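Local coordinates for protein NADPH-dependent aldehyde reductase YqhD (Escherichia coli, PDB 4QGS) that reduces a broad range of short-chain aldehydes to the corresponding primary alcohols with NADPH, using one zinc ion per subunit, at residues A[19-24]-A[179-184]; A[28-33]-A[183-188]; A[45-50]-A[70-75]; A[99-104]-A[145-150]; A[108-113]-A[160-165]. All blocks are in the same frame, centred on the assembly; numbering follows the deposited sequence.

In the fold
Interactions 1, 3 and 4 pair strands of one parallel sheet, in the order 22-25, 183-186, 144-148, 99-104, 42-46, 69-73, and interaction 2 packs a turn on it. Interaction 4 is the central pair; its centre is about 10 Å from that of interaction 3 and about 11 Å from that of interaction 1. Interactions 1 and 2 share F183 and A184. Interaction 5 lies off the sheet, on helix 106-119, which T112 OG1 ties to T46 OG1 of interaction 3 at 2.7 Å. Cofactor-binding residues lie in three contacts: G49 in 3, T149 in 4, D110 and G160 in 5. The side chain of V162 is about 10 Å from the zinc.

Interaction 1 of 5, residues A[19-24]-A[179-184]; sequences TPTRIL and VQPVFA
P20 lays the CG and CD atoms of its ring against the terminal amide of Q180, the two side chains crossing at about a right angle. The approach is close, with CD 3.2 Å from Q180 NE2, while Q180 OE1 is weakly bonded to the backbone N of A159. T21 comes next. Its OG1, set beside its own backbone N and anti to the carbonyl carbon (chi1 -58°), donates to P181 O at 2.7 Å, in the carbonyl plane and on a lone pair. That rotation sends CG2 the other way, over the backbone of F183 and on to the methyl of A184, 3.9 Å from its CB. From R22 on, the chain is a true strand, running parallel to strand 183-186: the first strand of the sequence takes the edge of the Rossmann-like sheet, and the last strand of the sheet in sequence, 183-186, lies directly beside it. R22 N bonds to V182 O at 2.9 Å, and R22 O receives A184 N at 2.8 Å. The CA of F183 also leans on R22 O, and CB of R22 shares a sheet face with CB of F183 before the guanidinium end leads off past Q36. I23 turns to the opposite face, where its CD1 rests on A184 CB at 4.1 Å. L24 N then gives A184 O a nearly linear bond of 2.8 Å, and its side chain lies against V185, further along the neighbouring strand.

Interaction 2 of 5, residues A[28-33]-A[183-188]; sequences GAIAGL and FAVLDP
L33 presses one methyl, CD1, onto the far end of the F183 ring, 3.3 Å from CE1 and almost as near to CZ. This is the tight end of the contact: chi1 of 169° puts CG of L33 anti to its backbone N, chi2 of 65° then sets CD1, which meets the ring obliquely, and L65 touches L33 from outside the pair. The middle is apolar but more relaxed. V185 turns CG1 to the 3-10 turn 29-32, where CG1 lies 4.0 Å from A29 CB and 3.8 Å from I30 N. At the other end the packing gives way to water and charge. D187 brings its carboxylate to the start of the turn, and OD2 accepts G28 N at 2.8 Å from well above the carboxylate plane. The same OD2 takes a hydrogen bond of 2.6 Å from water 1, which in turn accepts I30 N at 2.8 Å, so one oxygen serves two backbone N-H groups, one directly and one through solvent. OD1 is occupied by V189 N in an Asx turn, which is likely to hold the carboxylate in its rotation. An alanine here would probably leave G28 N without its acceptor and water 1 without one of its two mates, loosening the start of the turn. The arrangement is that of an alpha/beta sheet of Rossmann type whose face is covered by a connecting turn, here between strands 22-25 and 42-46; I30 in that turn also touches Y190, an NADP-binding residue.

Interaction 3 of 5, residues A[45-50]-A[70-75]; sequences ITYGGG and VLEFGG
V70 meets I45 through CG1 and CD1, a contact made by one of its two modelled conformers and so less certain than the rest. L71 sends its side chain to helix 82-95, while its O accepts I45 N at 2.9 Å. E72 shares a sheet face with I45 and, extended beyond CG, brings OE2 to the edge of the Y47 ring, 3.6 Å from OH, with carboxylate and ring planes steeply inclined. F73 lies on the other face with T46, whose OG1 is held by T112 OG1 of helix 106-119. The backbone of F73 is gripped at both ends: its N donates to I45 O at 2.8 Å, and its O accepts Y47 N at 3.1 Å. CA of G74 sits over the centre of the Y47 ring in a CH-pi contact, 3.6 Å from the centroid and 13° off the normal. CG of Y47 stands between its backbone N and carbonyl carbon (chi1 55°), which puts CG, and with chi2 89° the ring, beside segment 70-75. G75 closes the run with N to G48 O at 2.8 Å. With the Y47 ring where it is, a CB on G74 would run into CE1, so the CH-pi contact depends on glycine. Backbone bonds and a bare CA keep the two segments together beyond the last bridge, T46 with F73, next to the glycine run 48-50 that holds G49, an NADP-binding residue.

Interaction 4 of 5, residues A[99-104]-A[145-150]; sequences FLLAVG and GCVLTL
Four parallel bridges, from L101 beside G145 to G104 beside L148, pair the two central strands of the six-stranded sheet, their directions only 12° apart. Five backbone bonds run between them, and the tightest, V147 N to A102 O, measures 2.8 Å. On the face where G145 has no side chain, the F99 ring approaches its N obliquely, CE2 at 3.5 Å, and CD1 of L101 lies over its carbonyl O at 3.6 Å. On that face L101, V103 and V147 form an aliphatic layer, with V103 CG2 on V147 CB at 4.3 Å, and helix 57-64 covers the L101 and V103 part through V61. On the other face A102 and C146 put their CB atoms 4.1 Å apart, and V108 and T112 of helix 106-119 pack onto A102. At the carboxyl ends G104 adopts backbone angles (phi 149°) that suit glycine alone, and its O accepts T149 N at 3.0 Å. CD2 of L148 leans on the same oxygen. The arrangement is typical of a Rossmann-like nucleotide-binding fold: strand 99-104 ends at G104, just before the start of helix 106-119, where G106 and S107 bind NADP, and T149, another cofactor residue, lies directly alongside.

Interaction 5 of 5, residues A[108-113]-A[160-165]; sequences VLDGTK and GAVISR
K113, extended beyond CG, reaches G160, where NZ donates to the backbone O at 3.2 Å from above the carbonyl plane. D110 makes the second polar link. Its OD2 accepts a 2.6 Å bond from water 2, which also donates to V162 O, and takes a weak, long one from V162 N at 3.4 Å. OD1 has a less comfortable neighbour, G160 O at 2.8 Å; both are acceptors, and the ammonium of K113 close by would be expected to ease their repulsion. An alanine in place of K113 would probably leave G160 O without this donor and facing D110 OD1 with no such charge beside it, though CB would still touch A161. Beside these polar groups comes the packing. CB of A161 sits against the helix at D110, 3.3 Å from its O and 3.6 Å from its CB. CD1 of I163 lies 3.9 Å from G111 CA. The strand thus lies across the helix, their axes at 82°, with strand 172-174 pairing behind it and F174 backing A161 and I163. D110, G160 and K171 bind NADP, and K171 touches V162, so helix and hairpin probably line part of the NADP-binding cleft of this enzyme.

Interaction 1 of 5, residues A[19-24]-A[179-184]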
# COMPACT_ATOMS: atom_id res chain seq x y z
N THR A 19 15.50 -1.47 5.60
CA THR A 19 14.26 -2.11 6.02
C THR A 19 14.37 -2.60 7.47
O THR A 19 14.60 -3.78 7.73
CB THR A 19 13.89 -3.29 5.08
OG1 THR A 19 14.98 -4.22 5.05
CG2 THR A 19 13.61 -2.80 3.67
N PRO A 20 14.23 -1.67 8.42
CA PRO A 20 14.59 -1.98 9.81
C PRO A 20 13.51 -2.69 10.63
O PRO A 20 13.79 -3.17 11.73
CB PRO A 20 14.87 -0.59 10.39
CG PRO A 20 13.93 0.30 9.65
CD PRO A 20 13.88 -0.25 8.24
N THR A 21 12.29 -2.78 10.10
CA THR A 21 11.21 -3.38 10.89
C THR A 21 11.34 -4.89 11.06
O THR A 21 11.41 -5.64 10.08
CB THR A 21 9.83 -3.06 10.27
OG1 THR A 21 9.66 -1.65 10.19
CG2 THR A 21 8.71 -3.67 11.12
N ARG A 22 11.37 -5.34 12.31
CA ARG A 22 11.38 -6.77 12.60
C ARG A 22 10.02 -7.38 12.30
O ARG A 22 9.01 -6.90 12.78
CB ARG A 22 11.75 -7.03 14.06
CG ARG A 22 11.68 -8.49 14.48
CD ARG A 22 11.95 -8.65 15.97
NE ARG A 22 13.28 -8.18 16.35
CZ ARG A 22 14.40 -8.89 16.24
NH1 ARG A 22 14.37 -10.13 15.77
NH2 ARG A 22 15.55 -8.36 16.62
N ILE A 23 10.01 -8.44 11.50
CA ILE A 23 8.77 -9.12 11.14
C ILE A 23 8.53 -10.35 12.00
O ILE A 23 9.36 -11.27 12.02
CB ILE A 23 8.78 -9.55 9.67
CG1 ILE A 23 9.03 -8.34 8.76
CG2 ILE A 23 7.48 -10.25 9.31
CD1 ILE A 23 7.96 -7.29 8.83
N LEU A 24 7.40 -10.37 12.69
CA LEU A 24 6.99 -11.56 13.43
C LEU A 24 5.84 -12.18 12.65
O LEU A 24 4.73 -11.67 12.68
CB LEU A 24 6.58 -11.20 14.86
CG LEU A 24 7.61 -10.43 15.70
CD1 LEU A 24 7.04 -10.08 17.07
CD2 LEU A 24 8.90 -11.22 15.85
N VAL A 179 10.22 6.77 12.13
CA VAL A 179 8.80 6.49 12.35
C VAL A 179 8.47 5.09 11.87
O VAL A 179 7.31 4.67 11.91
CB VAL A 179 7.89 7.49 11.63
CG1 VAL A 179 8.29 8.91 11.98
CG2 VAL A 179 7.93 7.27 10.12
N GLN A 180 9.48 4.37 11.41
CA GLN A 180 9.28 2.99 11.03
C GLN A 180 9.05 2.15 12.27
O GLN A 180 9.74 2.34 13.28
CB GLN A 180 10.46 2.43 10.25
CG GLN A 180 10.95 3.35 9.18
CD GLN A 180 11.49 2.60 7.99
OE1 GLN A 180 10.73 1.95 7.27
NE2 GLN A 180 12.79 2.69 7.76
N PRO A 181 8.09 1.22 12.21
CA PRO A 181 7.85 0.37 13.37
C PRO A 181 9.05 -0.51 13.72
O PRO A 181 9.76 -1.01 12.83
CB PRO A 181 6.65 -0.50 12.93
CG PRO A 181 6.63 -0.43 11.46
CD PRO A 181 7.19 0.92 11.08
N VAL A 182 9.29 -0.68 15.01
CA VAL A 182 10.37 -1.55 15.44
C VAL A 182 10.01 -2.98 15.07
O VAL A 182 10.89 -3.77 14.73
CB VAL A 182 10.64 -1.42 16.95
CG1 VAL A 182 11.26 -0.07 17.26
CG2 VAL A 182 9.37 -1.59 17.74
N PHE A 183 8.72 -3.32 15.11
CA PHE A 183 8.28 -4.65 14.71
C PHE A 183 6.90 -4.62 14.07
O PHE A 183 6.14 -3.69 14.26
CB PHE A 183 8.25 -5.62 15.90
CG PHE A 183 7.30 -5.21 16.98
CD1 PHE A 183 5.96 -5.56 16.91
CD2 PHE A 183 7.73 -4.46 18.06
CE1 PHE A 183 5.08 -5.16 17.90
CE2 PHE A 183 6.85 -4.07 19.05
CZ PHE A 183 5.53 -4.41 18.97
N ALA A 184 6.58 -5.68 13.35
CA ALA A 184 5.24 -5.85 12.80
C ALA A 184 4.82 -7.30 12.99
O ALA A 184 5.56 -8.22 12.60
CB ALA A 184 5.20 -5.46 11.32

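Interaction 2 of 5, residues A[28-33]-A[183-188]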
# COMPACT_ATOMS: atom_id res chain seq x y z
N GLY A 28 -0.44 -17.40 15.13
CA GLY A 28 -0.17 -17.19 16.54
C GLY A 28 1.08 -16.38 16.80
O GLY A 28 1.60 -16.39 17.92
N ALA A 29 1.56 -15.65 15.79
CA ALA A 29 2.76 -14.84 15.94
C ALA A 29 2.63 -13.77 17.03
O ALA A 29 3.64 -13.24 17.48
CB ALA A 29 3.15 -14.17 14.61
N ILE A 30 1.41 -13.46 17.45
CA ILE A 30 1.22 -12.51 18.53
C ILE A 30 1.92 -13.01 19.81
O ILE A 30 2.16 -12.24 20.73
CB ILE A 30 -0.28 -12.26 18.81
CG1 ILE A 30 -0.48 -11.01 19.66
CG2 ILE A 30 -0.93 -13.48 19.44
CD1 ILE A 30 -0.47 -9.74 18.88
N ALA A 31 2.26 -14.29 19.83
CA ALA A 31 3.02 -14.87 20.95
C ALA A 31 4.38 -14.18 21.13
O ALA A 31 4.97 -14.25 22.21
CB ALA A 31 3.20 -16.36 20.74
N GLY A 32 4.87 -13.53 20.08
CA GLY A 32 6.15 -12.84 20.13
C GLY A 32 6.06 -11.36 20.47
O GLY A 32 7.09 -10.69 20.56
N LEU A 33 4.85 -10.85 20.63
CA LEU A 33 4.62 -9.42 20.82
C LEU A 33 5.17 -8.86 22.14
O LEU A 33 5.90 -7.88 22.16
CB LEU A 33 3.12 -9.11 20.75
CG LEU A 33 2.68 -7.71 21.19
CD1 LEU A 33 3.25 -6.69 20.24
CD2 LEU A 33 1.18 -7.60 21.22
N PHE A 183 8.72 -3.32 15.11
CA PHE A 183 8.28 -4.65 14.71
C PHE A 183 6.90 -4.62 14.07
O PHE A 183 6.14 -3.69 14.26
CB PHE A 183 8.25 -5.62 15.90
CG PHE A 183 7.30 -5.21 16.98
CD1 PHE A 183 5.96 -5.56 16.91
CD2 PHE A 183 7.73 -4.46 18.06
CE1 PHE A 183 5.08 -5.16 17.90
CE2 PHE A 183 6.85 -4.07 19.05
CZ PHE A 183 5.53 -4.41 18.97
N ALA A 184 6.58 -5.68 13.35
CA ALA A 184 5.24 -5.85 12.80
C ALA A 184 4.82 -7.30 12.99
O ALA A 184 5.56 -8.22 12.60
CB ALA A 184 5.20 -5.46 11.32
N VAL A 185 3.68 -7.51 13.64
CA VAL A 185 3.11 -8.84 13.76
C VAL A 185 2.20 -9.11 12.58
O VAL A 185 1.21 -8.39 12.39
CB VAL A 185 2.31 -9.04 15.06
CG1 VAL A 185 1.71 -10.43 15.10
CG2 VAL A 185 3.20 -8.80 16.27
N LEU A 186 2.53 -10.14 11.80
CA LEU A 186 1.78 -10.53 10.61
C LEU A 186 1.28 -11.96 10.78
O LEU A 186 2.03 -12.92 10.57
CB LEU A 186 2.66 -10.43 9.35
CG LEU A 186 2.86 -9.09 8.64
CD1 LEU A 186 3.30 -8.00 9.58
CD2 LEU A 186 3.91 -9.26 7.54
N ASP A 187 0.02 -12.11 11.18
CA ASP A 187 -0.58 -13.42 11.34
C ASP A 187 -1.66 -13.59 10.27
O ASP A 187 -2.67 -12.92 10.30
CB ASP A 187 -1.18 -13.58 12.75
CG ASP A 187 -1.76 -14.96 13.00
OD1 ASP A 187 -1.96 -15.73 12.03
OD2 ASP A 187 -2.02 -15.29 14.19
N PRO A 188 -1.43 -14.50 9.31
CA PRO A 188 -2.39 -14.71 8.23
C PRO A 188 -3.80 -15.05 8.73
O PRO A 188 -4.78 -14.74 8.06
CB PRO A 188 -1.78 -15.89 7.47
CG PRO A 188 -0.29 -15.73 7.69
CD PRO A 188 -0.19 -15.27 9.12
O HOH W 1 -1.08 -14.02 16.26

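Interaction 3 of 5, residues A[45-50]-A[70-75]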
# COMPACT_ATOMS: atom_id res chain seq x y z
N ILE A 45 -2.25 1.69 22.64
CA ILE A 45 -2.78 0.90 21.52
C ILE A 45 -3.70 1.77 20.68
O ILE A 45 -4.68 2.30 21.18
CB ILE A 45 -3.56 -0.32 22.02
CG1 ILE A 45 -2.65 -1.24 22.82
CG2 ILE A 45 -4.23 -1.05 20.84
CD1 ILE A 45 -3.37 -2.51 23.28
N THR A 46 -3.39 1.92 19.40
CA THR A 46 -4.21 2.72 18.50
C THR A 46 -4.97 1.82 17.53
O THR A 46 -4.46 0.78 17.11
CB THR A 46 -3.37 3.72 17.72
OG1 THR A 46 -2.40 3.01 16.95
CG2 THR A 46 -2.65 4.67 18.66
N TYR A 47 -6.19 2.21 17.17
CA TYR A 47 -6.92 1.45 16.16
C TYR A 47 -7.94 2.32 15.43
O TYR A 47 -8.07 3.51 15.71
CB TYR A 47 -7.61 0.24 16.78
CG TYR A 47 -8.54 0.55 17.94
CD1 TYR A 47 -9.88 0.84 17.72
CD2 TYR A 47 -8.07 0.52 19.24
CE1 TYR A 47 -10.73 1.12 18.79
CE2 TYR A 47 -8.91 0.79 20.31
CZ TYR A 47 -10.23 1.09 20.07
OH TYR A 47 -11.07 1.36 21.13
N GLY A 48 -8.63 1.70 14.48
CA GLY A 48 -9.47 2.43 13.55
C GLY A 48 -10.93 2.47 13.96
O GLY A 48 -11.27 2.99 15.02
N GLY A 49 -11.78 1.91 13.10
CA GLY A 49 -13.22 2.01 13.26
C GLY A 49 -13.87 1.05 14.25
O GLY A 49 -15.06 1.19 14.53
N GLY A 50 -13.11 0.09 14.76
CA GLY A 50 -13.66 -0.81 15.77
C GLY A 50 -13.89 -2.25 15.35
O GLY A 50 -14.32 -3.07 16.16
N VAL A 70 -1.28 -0.42 29.89
CA VAL A 70 -1.83 -0.26 28.55
C VAL A 70 -3.01 0.72 28.50
O VAL A 70 -3.94 0.65 29.32
CB VAL A 70 -2.28 -1.62 27.98
CG1 VAL A 70 -2.91 -1.44 26.60
CG2 VAL A 70 -1.11 -2.59 27.92
N LEU A 71 -2.96 1.65 27.54
CA LEU A 71 -4.04 2.60 27.27
C LEU A 71 -4.53 2.38 25.84
O LEU A 71 -3.84 1.74 25.04
CB LEU A 71 -3.56 4.04 27.45
CG LEU A 71 -3.43 4.68 28.84
CD1 LEU A 71 -2.56 3.85 29.76
CD2 LEU A 71 -2.86 6.08 28.70
N GLU A 72 -5.71 2.92 25.52
CA GLU A 72 -6.28 2.75 24.18
C GLU A 72 -6.68 4.07 23.54
O GLU A 72 -7.09 5.00 24.22
CB GLU A 72 -7.49 1.83 24.23
CG GLU A 72 -7.25 0.45 24.82
CD GLU A 72 -8.50 -0.42 24.75
OE1 GLU A 72 -8.54 -1.47 25.43
OE2 GLU A 72 -9.44 -0.05 24.02
N PHE A 73 -6.56 4.14 22.22
CA PHE A 73 -7.04 5.29 21.46
C PHE A 73 -7.53 4.83 20.10
O PHE A 73 -6.73 4.44 19.25
CB PHE A 73 -5.93 6.34 21.28
CG PHE A 73 -6.38 7.58 20.54
CD1 PHE A 73 -6.82 8.70 21.24
CD2 PHE A 73 -6.38 7.62 19.16
CE1 PHE A 73 -7.23 9.84 20.57
CE2 PHE A 73 -6.80 8.76 18.48
CZ PHE A 73 -7.22 9.87 19.19
N GLY A 74 -8.84 4.87 19.88
CA GLY A 74 -9.39 4.41 18.62
C GLY A 74 -9.97 5.55 17.81
O GLY A 74 -9.84 6.71 18.18
N GLY A 75 -10.61 5.20 16.69
CA GLY A 75 -11.27 6.18 15.86
C GLY A 75 -10.43 6.75 14.73
O GLY A 75 -10.85 7.70 14.07

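Interaction 4 of 5, residues A[99-104]-A[145-150]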
# COMPACT_ATOMS: atom_id res chain seq x y z
N PHE A 99 5.42 4.00 24.32
CA PHE A 99 5.39 3.05 23.21
C PHE A 99 4.01 3.06 22.55
O PHE A 99 3.00 3.03 23.24
CB PHE A 99 5.75 1.64 23.68
CG PHE A 99 6.19 0.72 22.57
CD1 PHE A 99 7.53 0.55 22.29
CD2 PHE A 99 5.25 0.06 21.78
CE1 PHE A 99 7.95 -0.28 21.27
CE2 PHE A 99 5.66 -0.78 20.75
CZ PHE A 99 7.01 -0.94 20.49
N LEU A 100 3.99 3.08 21.22
CA LEU A 100 2.73 3.05 20.47
C LEU A 100 2.53 1.71 19.78
O LEU A 100 3.47 1.14 19.24
CB LEU A 100 2.70 4.18 19.43
CG LEU A 100 2.73 5.59 20.03
CD1 LEU A 100 3.28 6.59 19.02
CD2 LEU A 100 1.36 5.98 20.46
N LEU A 101 1.30 1.19 19.79
CA LEU A 101 1.04 -0.10 19.14
C LEU A 101 -0.17 -0.01 18.22
O LEU A 101 -1.31 -0.04 18.68
CB LEU A 101 0.83 -1.20 20.18
CG LEU A 101 0.62 -2.61 19.62
CD1 LEU A 101 1.77 -3.07 18.75
CD2 LEU A 101 0.39 -3.62 20.77
N ALA A 102 0.09 0.10 16.93
CA ALA A 102 -0.99 0.24 15.95
C ALA A 102 -1.59 -1.12 15.63
O ALA A 102 -0.87 -2.04 15.23
CB ALA A 102 -0.47 0.91 14.70
N VAL A 103 -2.90 -1.24 15.79
CA VAL A 103 -3.59 -2.48 15.50
C VAL A 103 -4.63 -2.23 14.41
O VAL A 103 -5.62 -1.54 14.64
CB VAL A 103 -4.26 -3.06 16.76
CG1 VAL A 103 -4.98 -4.36 16.44
CG2 VAL A 103 -3.23 -3.26 17.86
N GLY A 104 -4.39 -2.78 13.22
CA GLY A 104 -5.28 -2.56 12.09
C GLY A 104 -4.55 -2.59 10.76
O GLY A 104 -3.60 -3.36 10.58
N GLY A 145 5.22 -0.25 17.31
CA GLY A 145 5.12 -1.53 16.63
C GLY A 145 3.71 -1.61 16.07
O GLY A 145 2.91 -0.69 16.25
N CYS A 146 3.41 -2.70 15.37
CA CYS A 146 2.07 -2.86 14.84
C CYS A 146 1.66 -4.32 14.75
O CYS A 146 2.49 -5.25 14.74
CB CYS A 146 1.94 -2.19 13.46
SG CYS A 146 3.02 -2.87 12.18
N VAL A 147 0.35 -4.51 14.72
CA VAL A 147 -0.27 -5.79 14.47
C VAL A 147 -1.16 -5.58 13.26
O VAL A 147 -2.19 -4.91 13.36
CB VAL A 147 -1.07 -6.29 15.69
CG1 VAL A 147 -1.72 -7.64 15.39
CG2 VAL A 147 -0.15 -6.39 16.91
N LEU A 148 -0.77 -6.11 12.11
CA LEU A 148 -1.44 -5.78 10.85
C LEU A 148 -2.53 -6.78 10.46
O LEU A 148 -2.27 -7.98 10.34
CB LEU A 148 -0.42 -5.67 9.70
CG LEU A 148 0.61 -4.55 9.82
CD1 LEU A 148 1.53 -4.51 8.60
CD2 LEU A 148 -0.06 -3.19 10.01
N THR A 149 -3.74 -6.29 10.26
CA THR A 149 -4.86 -7.16 9.92
C THR A 149 -4.97 -7.33 8.41
O THR A 149 -5.82 -8.08 7.92
CB THR A 149 -6.18 -6.62 10.50
OG1 THR A 149 -6.32 -5.25 10.14
CG2 THR A 149 -6.17 -6.74 12.02
N LEU A 150 -4.11 -6.62 7.70
CA LEU A 150 -3.90 -6.81 6.27
C LEU A 150 -2.58 -6.12 5.93
O LEU A 150 -2.13 -5.26 6.67
CB LEU A 150 -5.08 -6.26 5.46
CG LEU A 150 -5.41 -4.77 5.49
CD1 LEU A 150 -6.31 -4.42 4.31
CD2 LEU A 150 -6.10 -4.40 6.79

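Interaction 5 of 5, residues A[108-113]-A[160-165]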
# COMPACT_ATOMS: atom_id res chain seq x y z
N VAL A 108 -4.33 2.95 10.05
CA VAL A 108 -3.98 3.02 11.47
C VAL A 108 -2.48 3.15 11.61
O VAL A 108 -1.98 3.95 12.41
CB VAL A 108 -4.48 1.77 12.25
CG1 VAL A 108 -4.01 1.81 13.70
CG2 VAL A 108 -6.00 1.68 12.18
N LEU A 109 -1.75 2.38 10.81
CA LEU A 109 -0.30 2.42 10.82
C LEU A 109 0.21 3.82 10.48
O LEU A 109 1.04 4.37 11.20
CB LEU A 109 0.27 1.40 9.84
CG LEU A 109 1.79 1.39 9.70
CD1 LEU A 109 2.45 1.05 11.03
CD2 LEU A 109 2.21 0.42 8.62
N ASP A 110 -0.29 4.39 9.39
CA ASP A 110 0.18 5.68 8.91
C ASP A 110 -0.07 6.79 9.94
O ASP A 110 0.82 7.60 10.22
CB ASP A 110 -0.49 6.04 7.59
CG ASP A 110 0.07 5.25 6.43
OD1 ASP A 110 1.08 4.53 6.63
OD2 ASP A 110 -0.47 5.36 5.31
N GLY A 111 -1.27 6.81 10.50
CA GLY A 111 -1.61 7.80 11.49
C GLY A 111 -0.75 7.65 12.73
O GLY A 111 -0.37 8.62 13.37
N THR A 112 -0.44 6.41 13.08
CA THR A 112 0.35 6.17 14.27
C THR A 112 1.80 6.61 14.03
O THR A 112 2.46 7.11 14.94
CB THR A 112 0.27 4.69 14.69
OG1 THR A 112 -1.11 4.37 14.95
CG2 THR A 112 1.09 4.44 15.94
N LYS A 113 2.28 6.45 12.80
CA LYS A 113 3.61 6.92 12.46
C LYS A 113 3.69 8.42 12.70
O LYS A 113 4.68 8.94 13.23
CB LYS A 113 3.95 6.60 11.00
CG LYS A 113 4.24 5.13 10.73
CD LYS A 113 4.71 4.92 9.30
CE LYS A 113 5.01 3.46 9.01
NZ LYS A 113 5.52 3.26 7.63
N GLY A 160 6.55 6.07 5.89
CA GLY A 160 5.60 6.05 4.79
C GLY A 160 4.22 6.14 5.38
O GLY A 160 3.67 5.15 5.89
N ALA A 161 3.66 7.34 5.32
CA ALA A 161 2.38 7.60 5.92
C ALA A 161 1.70 8.75 5.21
O ALA A 161 2.32 9.78 4.94
CB ALA A 161 2.55 7.90 7.39
N VAL A 162 0.42 8.57 4.91
CA VAL A 162 -0.31 9.58 4.17
C VAL A 162 -1.42 10.17 5.04
O VAL A 162 -2.45 9.52 5.27
CB VAL A 162 -0.88 9.01 2.87
CG1 VAL A 162 -1.26 10.12 1.94
CG2 VAL A 162 0.14 8.09 2.21
N ILE A 163 -1.20 11.39 5.52
CA ILE A 163 -2.08 12.03 6.49
C ILE A 163 -2.98 13.06 5.81
O ILE A 163 -2.55 13.78 4.92
CB ILE A 163 -1.27 12.74 7.60
CG1 ILE A 163 -0.28 11.77 8.24
CG2 ILE A 163 -2.20 13.36 8.65
CD1 ILE A 163 -0.92 10.52 8.80
N SER A 164 -4.23 13.11 6.25
CA SER A 164 -5.19 14.07 5.73
C SER A 164 -5.55 15.08 6.81
O SER A 164 -5.62 14.74 7.98
CB SER A 164 -6.45 13.35 5.24
OG SER A 164 -6.12 12.11 4.64
N ARG A 165 -5.76 16.33 6.40
CA ARG A 165 -6.25 17.34 7.34
C ARG A 165 -7.78 17.39 7.28
O ARG A 165 -8.44 17.99 8.13
CB ARG A 165 -5.65 18.72 7.03
CG ARG A 165 -5.31 19.53 8.26
CD ARG A 165 -4.32 20.67 7.97
NE ARG A 165 -4.23 21.01 6.55
CZ ARG A 165 -3.18 21.59 5.98
NH1 ARG A 165 -2.15 21.96 6.71
NH2 ARG A 165 -3.19 21.85 4.68
O HOH W 2 -2.68 6.71 5.02